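Local coordinates for protein 3-methylornithine synthase (Methanosarcina barkeri, PDB 3T7V) that isomerises L-lysine to (3R)-3-methyl-D-ornithine by radical SAM chemistry, a step in pyrrolysine biosynthesis, at residues 153-158 against 191-196. Sequence-based numbering, arbitrary orientation.
Sequences ATLLKA and VNARRF
L155 meets A193 and F196 between helices 152-160 and 187-200. These follow the neighbouring strands 143-146 and 163-167 on the outside of the TIM-barrel-type radical SAM fold. The short segments run roughly parallel, at 32°, with axes 10.8 Å apart at their closest. Side chains must bridge that spacing.

L155 can be followed outward. L155 CB lies beside the ring of F196, 4.3 Å from F196 CD2. CG is set anti to the carbonyl carbon (chi1 -71°) and stands farther from the ring. CD1 then reaches to helix 187-200. L155 CD1 lies 4.3 Å from F196 CD2, approaching the ring obliquely. L155 CD1 is also 4.4 Å from A193 CB. The backbone comes slightly nearer, with A193 O 4.0 Å from L155 CD1. The other methyl of L155, CD2, makes no contact with segment 191-196.

F196 reaches back. Its CG is anti to the backbone N (chi1 180°), which brings the ring up to L155 and L156. L156 meets this ring at its edge, near the ring plane, with L156 CB 4.3 Å from F196 CE2.

The L155-A193 side is buried, and A193 also touches L149. L156 is exposed and F196 partly so. R194 points away, and its NH2 hydrogen-bonds to L168 O and Q170 OE1. The side chain of A193 is about 10 Å from the bound S-adenosylmethionine.

The contact is small and largely apolar: 174 Å² is buried. Methyl, methylene and ring carbons meet loosely, and one carbonyl oxygen lies beside a methyl. Dispersion and exclusion of water probably contribute modestly, mainly on the buried L155-A193 side, with little directional preference.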
loop_
_atom_site.group_PDB
_atom_site.type_symbol
_atom_site.label_atom_id
_atom_site.label_comp_id
_atom_site.label_asym_id
_atom_site.label_seq_id
_atom_site.Cartn_x
_atom_site.Cartn_y
_atom_site.Cartn_z
ATOM N N ALA A 153 -16.881 -12.424 -9.939
ATOM C CA ALA A 153 -17.190 -12.144 -11.324
ATOM C C ALA A 153 -16.633 -10.764 -11.721
ATOM O O ALA A 153 -16.208 -10.545 -12.841
ATOM C CB ALA A 153 -18.682 -12.170 -11.550
ATOM N N THR A 154 -16.730 -9.781 -10.808
ATOM C CA THR A 154 -16.248 -8.443 -11.166
ATOM C C THR A 154 -14.712 -8.494 -11.266
ATOM O O THR A 154 -14.148 -7.856 -12.169
ATOM C CB THR A 154 -16.665 -7.453 -10.125
ATOM O OG1 THR A 154 -18.088 -7.553 -10.028
ATOM C CG2 THR A 154 -16.308 -6.003 -10.549
ATOM N N LEU A 155 -14.050 -9.221 -10.359
ATOM C CA LEU A 155 -12.575 -9.337 -10.441
ATOM C C LEU A 155 -12.157 -9.897 -11.808
ATOM O O LEU A 155 -11.171 -9.469 -12.439
ATOM C CB LEU A 155 -11.988 -10.204 -9.275
ATOM C CG LEU A 155 -12.076 -9.491 -7.905
ATOM C CD1 LEU A 155 -11.618 -10.566 -6.888
ATOM C CD2 LEU A 155 -11.184 -8.225 -7.901
ATOM N N LEU A 156 -12.889 -10.924 -12.259
ATOM C CA LEU A 156 -12.546 -11.571 -13.535
ATOM C C LEU A 156 -12.775 -10.607 -14.709
ATOM O O LEU A 156 -11.888 -10.483 -15.601
ATOM C CB LEU A 156 -13.450 -12.831 -13.565
ATOM C CG LEU A 156 -13.678 -13.634 -14.732
ATOM C CD1 LEU A 156 -14.376 -14.917 -14.187
ATOM C CD2 LEU A 156 -14.434 -12.905 -15.810
ATOM N N LYS A 157 -13.848 -9.809 -14.671
ATOM C CA LYS A 157 -14.098 -8.863 -15.751
ATOM C C LYS A 157 -13.072 -7.717 -15.754
ATOM O O LYS A 157 -12.640 -7.246 -16.845
ATOM C CB LYS A 157 -15.498 -8.326 -15.668
ATOM C CG LYS A 157 -16.538 -9.395 -16.062
ATOM C CD LYS A 157 -17.897 -8.791 -15.740
ATOM C CE LYS A 157 -18.936 -9.649 -16.366
ATOM N NZ LYS A 157 -20.052 -9.709 -15.375
ATOM N N ALA A 158 -12.693 -7.284 -14.559
ATOM C CA ALA A 158 -11.701 -6.206 -14.515
ATOM C C ALA A 158 -10.328 -6.636 -14.987
ATOM O O ALA A 158 -9.623 -5.846 -15.596
ATOM C CB ALA A 158 -11.631 -5.604 -13.135
ATOM N N VAL A 191 -8.954 -13.090 2.192
ATOM C CA VAL A 191 -7.974 -14.086 1.807
ATOM C C VAL A 191 -8.406 -14.784 0.515
ATOM O O VAL A 191 -7.564 -14.937 -0.457
ATOM C CB VAL A 191 -7.842 -15.097 2.934
ATOM C CG1 VAL A 191 -6.954 -16.246 2.478
ATOM C CG2 VAL A 191 -7.228 -14.439 4.198
ATOM N N ASN A 192 -9.672 -15.185 0.429
ATOM C CA ASN A 192 -10.166 -15.924 -0.708
ATOM C C ASN A 192 -10.210 -15.075 -1.982
ATOM O O ASN A 192 -9.995 -15.595 -3.111
ATOM C CB ASN A 192 -11.562 -16.515 -0.357
ATOM C CG ASN A 192 -11.456 -17.671 0.619
ATOM O OD1 ASN A 192 -10.413 -18.229 0.822
ATOM N ND2 ASN A 192 -12.544 -17.964 1.291
ATOM N N ALA A 193 -10.520 -13.765 -1.831
ATOM C CA ALA A 193 -10.541 -12.917 -2.993
ATOM C C ALA A 193 -9.118 -12.740 -3.569
ATOM O O ALA A 193 -8.961 -12.740 -4.805
ATOM C CB ALA A 193 -11.143 -11.542 -2.600
ATOM N N ARG A 194 -8.113 -12.607 -2.688
ATOM C CA ARG A 194 -6.751 -12.506 -3.232
ATOM C C ARG A 194 -6.369 -13.805 -3.923
ATOM O O ARG A 194 -5.695 -13.741 -4.947
ATOM C CB ARG A 194 -5.774 -12.133 -2.119
ATOM C CG ARG A 194 -5.946 -10.677 -1.652
ATOM C CD ARG A 194 -4.744 -10.234 -0.758
ATOM N NE ARG A 194 -4.571 -11.105 0.384
ATOM C CZ ARG A 194 -5.187 -11.026 1.556
ATOM N NH1 ARG A 194 -4.938 -12.072 2.375
ATOM N NH2 ARG A 194 -5.948 -9.963 1.939
ATOM N N ARG A 195 -6.789 -14.950 -3.400
ATOM C CA ARG A 195 -6.467 -16.205 -4.046
ATOM C C ARG A 195 -7.137 -16.337 -5.402
ATOM O O ARG A 195 -6.500 -16.754 -6.398
ATOM C CB ARG A 195 -6.918 -17.342 -3.126
ATOM C CG ARG A 195 -5.927 -17.450 -1.962
ATOM C CD ARG A 195 -6.214 -18.594 -0.966
ATOM N NE ARG A 195 -6.627 -19.803 -1.721
ATOM C CZ ARG A 195 -7.898 -20.202 -1.928
ATOM N NH1 ARG A 195 -8.919 -19.521 -1.372
ATOM N NH2 ARG A 195 -8.142 -21.286 -2.616
ATOM N N PHE A 196 -8.409 -15.922 -5.477
ATOM C CA PHE A 196 -9.154 -15.977 -6.740
ATOM C C PHE A 196 -8.460 -15.054 -7.764
ATOM O O PHE A 196 -8.305 -15.391 -8.932
ATOM C CB PHE A 196 -10.623 -15.560 -6.535
ATOM C CG PHE A 196 -11.419 -15.601 -7.827
ATOM C CD1 PHE A 196 -11.934 -16.815 -8.266
ATOM C CD2 PHE A 196 -11.567 -14.470 -8.592
ATOM C CE1 PHE A 196 -12.659 -16.868 -9.486
ATOM C CE2 PHE A 196 -12.272 -14.481 -9.807
ATOM C CZ PHE A 196 -12.794 -15.698 -10.248
#